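Long-range contact in beta-N-acetylglucosaminidase-like protein Glycoside hydrolase family 20 (Flavobacterium johnsoniae, PDB 6YHH), which probably removes N-acetylglucosamine units from chitin fragments as a family 20 beta-N-acetylhexosaminidase: residues Met175-Trp180 / Leu226-Ile231. Residues are numbered along the deposited sequence; the frame is centred on the assembly and turned at random.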
# COMPACT_ATOMS: atom_id res chain seq x y z
N MET A 175 -11.51 15.51 -9.97
CA MET A 175 -12.66 14.68 -10.21
C MET A 175 -13.57 14.64 -8.99
O MET A 175 -13.06 14.67 -7.87
CB MET A 175 -12.21 13.27 -10.63
CG MET A 175 -11.46 13.33 -11.91
SD MET A 175 -10.76 11.67 -12.34
CE MET A 175 -12.25 10.72 -12.72
N ASN A 176 -14.88 14.62 -9.20
CA ASN A 176 -15.83 14.83 -8.08
C ASN A 176 -16.88 13.83 -7.90
O ASN A 176 -17.77 14.04 -7.04
CB ASN A 176 -16.50 16.21 -8.19
CG ASN A 176 -17.33 16.36 -9.44
OD1 ASN A 176 -17.32 15.52 -10.35
ND2 ASN A 176 -18.10 17.42 -9.47
N VAL A 177 -16.83 12.70 -8.62
CA VAL A 177 -17.80 11.61 -8.45
C VAL A 177 -17.06 10.28 -8.35
O VAL A 177 -16.17 9.95 -9.17
CB VAL A 177 -18.80 11.54 -9.58
CG1 VAL A 177 -19.69 10.36 -9.43
CG2 VAL A 177 -19.62 12.85 -9.74
N PHE A 178 -17.44 9.54 -7.33
CA PHE A 178 -16.94 8.16 -7.15
C PHE A 178 -18.13 7.24 -7.19
O PHE A 178 -19.00 7.30 -6.33
CB PHE A 178 -16.23 8.06 -5.85
CG PHE A 178 -15.74 6.66 -5.49
CD1 PHE A 178 -14.63 6.11 -6.13
CD2 PHE A 178 -16.40 5.89 -4.57
CE1 PHE A 178 -14.18 4.86 -5.82
CE2 PHE A 178 -15.89 4.61 -4.27
CZ PHE A 178 -14.79 4.14 -4.87
N HIS A 179 -18.24 6.48 -8.25
CA HIS A 179 -19.35 5.56 -8.45
C HIS A 179 -18.85 4.16 -7.99
O HIS A 179 -17.89 3.60 -8.48
CB HIS A 179 -19.80 5.65 -9.90
CG HIS A 179 -20.69 4.56 -10.41
ND1 HIS A 179 -20.93 4.44 -11.76
CD2 HIS A 179 -21.37 3.53 -9.81
CE1 HIS A 179 -21.68 3.38 -11.99
NE2 HIS A 179 -21.97 2.82 -10.83
N TRP A 180 -19.59 3.61 -7.04
CA TRP A 180 -19.12 2.38 -6.34
C TRP A 180 -20.02 1.21 -6.77
O TRP A 180 -21.21 1.11 -6.40
CB TRP A 180 -19.18 2.64 -4.83
CG TRP A 180 -18.21 1.89 -3.93
CD1 TRP A 180 -17.27 0.94 -4.25
CD2 TRP A 180 -18.09 2.12 -2.51
NE1 TRP A 180 -16.55 0.59 -3.14
CE2 TRP A 180 -17.02 1.30 -2.05
CE3 TRP A 180 -18.75 2.95 -1.63
CZ2 TRP A 180 -16.63 1.31 -0.72
CZ3 TRP A 180 -18.39 2.92 -0.29
CH2 TRP A 180 -17.32 2.11 0.13
N LEU A 226 -18.65 13.32 -4.35
CA LEU A 226 -19.96 12.63 -4.24
C LEU A 226 -19.79 11.13 -4.46
O LEU A 226 -19.11 10.75 -5.41
CB LEU A 226 -20.85 13.15 -5.34
CG LEU A 226 -22.20 12.47 -5.55
CD1 LEU A 226 -23.10 12.69 -4.35
CD2 LEU A 226 -22.90 12.97 -6.79
N ILE A 227 -20.39 10.31 -3.61
CA ILE A 227 -20.45 8.92 -3.87
C ILE A 227 -21.78 8.48 -4.41
O ILE A 227 -22.86 8.81 -3.79
CB ILE A 227 -20.01 8.07 -2.66
CG1 ILE A 227 -18.57 8.43 -2.18
CG2 ILE A 227 -20.21 6.55 -2.91
CD1 ILE A 227 -18.00 7.55 -1.10
N VAL A 228 -21.74 7.73 -5.50
CA VAL A 228 -22.92 7.20 -6.13
C VAL A 228 -22.83 5.66 -5.99
O VAL A 228 -21.99 5.01 -6.65
CB VAL A 228 -23.05 7.62 -7.63
CG1 VAL A 228 -24.24 6.97 -8.24
CG2 VAL A 228 -23.10 9.15 -7.74
N PRO A 229 -23.61 5.08 -5.06
CA PRO A 229 -23.67 3.61 -4.93
C PRO A 229 -24.46 2.92 -6.02
O PRO A 229 -25.38 3.51 -6.60
CB PRO A 229 -24.40 3.44 -3.58
CG PRO A 229 -25.40 4.58 -3.66
CD PRO A 229 -24.62 5.73 -4.20
N GLU A 230 -24.06 1.70 -6.37
CA GLU A 230 -24.79 0.90 -7.36
C GLU A 230 -25.07 -0.46 -6.85
O GLU A 230 -24.16 -1.19 -6.41
CB GLU A 230 -24.05 0.79 -8.69
CG GLU A 230 -24.84 0.09 -9.80
CD GLU A 230 -24.03 -0.26 -11.05
OE1 GLU A 230 -22.90 0.32 -11.24
OE2 GLU A 230 -24.51 -1.07 -11.87
N ILE A 231 -26.34 -0.81 -6.87
CA ILE A 231 -26.81 -2.18 -6.71
C ILE A 231 -27.43 -2.62 -8.04
O ILE A 231 -28.54 -2.22 -8.40
CB ILE A 231 -27.83 -2.32 -5.57
CG1 ILE A 231 -27.17 -1.99 -4.24
CG2 ILE A 231 -28.27 -3.75 -5.53
CD1 ILE A 231 -28.19 -2.04 -3.07
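Glu230 OE1 is held by two histidines: His179 NE2 donates to it at 2.7 Å across the strand pair, and His181 ND1 is hydrogen-bonded to it as well. The His179 bond is bent (147° at the hydrogen): it reaches the anti side of OE1, with ring and carboxylate planes turned 41° apart. The Glu230 chain is extended, with CG anti to the backbone N (chi1 -174°), and brings OE1 to the edge of the imidazole. His179 ND1 bonds Glu447 OE1, so both ring nitrogens are tied to carboxylates, which fixes the rotation of the imidazole. Glu230 OE2 is bonded to Trp366 NE1, and the Glu230 side chain lies about 10 Å from that of the predicted proton donor Glu317.

The backbones pair in parallel through five hydrogen bonds, from Leu226 N to Asn176 O at one end to Glu230 N to Trp180 O at the other (both 2.9 Å). On the His179 face, Val177 CG1 meets Val228 CG2 at 4.0 Å. On the reverse face, Ile227 sends CG1 alongside the Phe178 ring at CD2 (4.1 Å) and CG2 to Trp180 CE3.

These are neighbouring parallel strands of the catalytic TIM barrel; the connection between them includes helix 210-222, whose Ile216 packs on Trp180 and Ile227. Strand 146-152 pairs with the other edge of 177-180, and inside the barrel His179 stacks on His312 of strand 310-312.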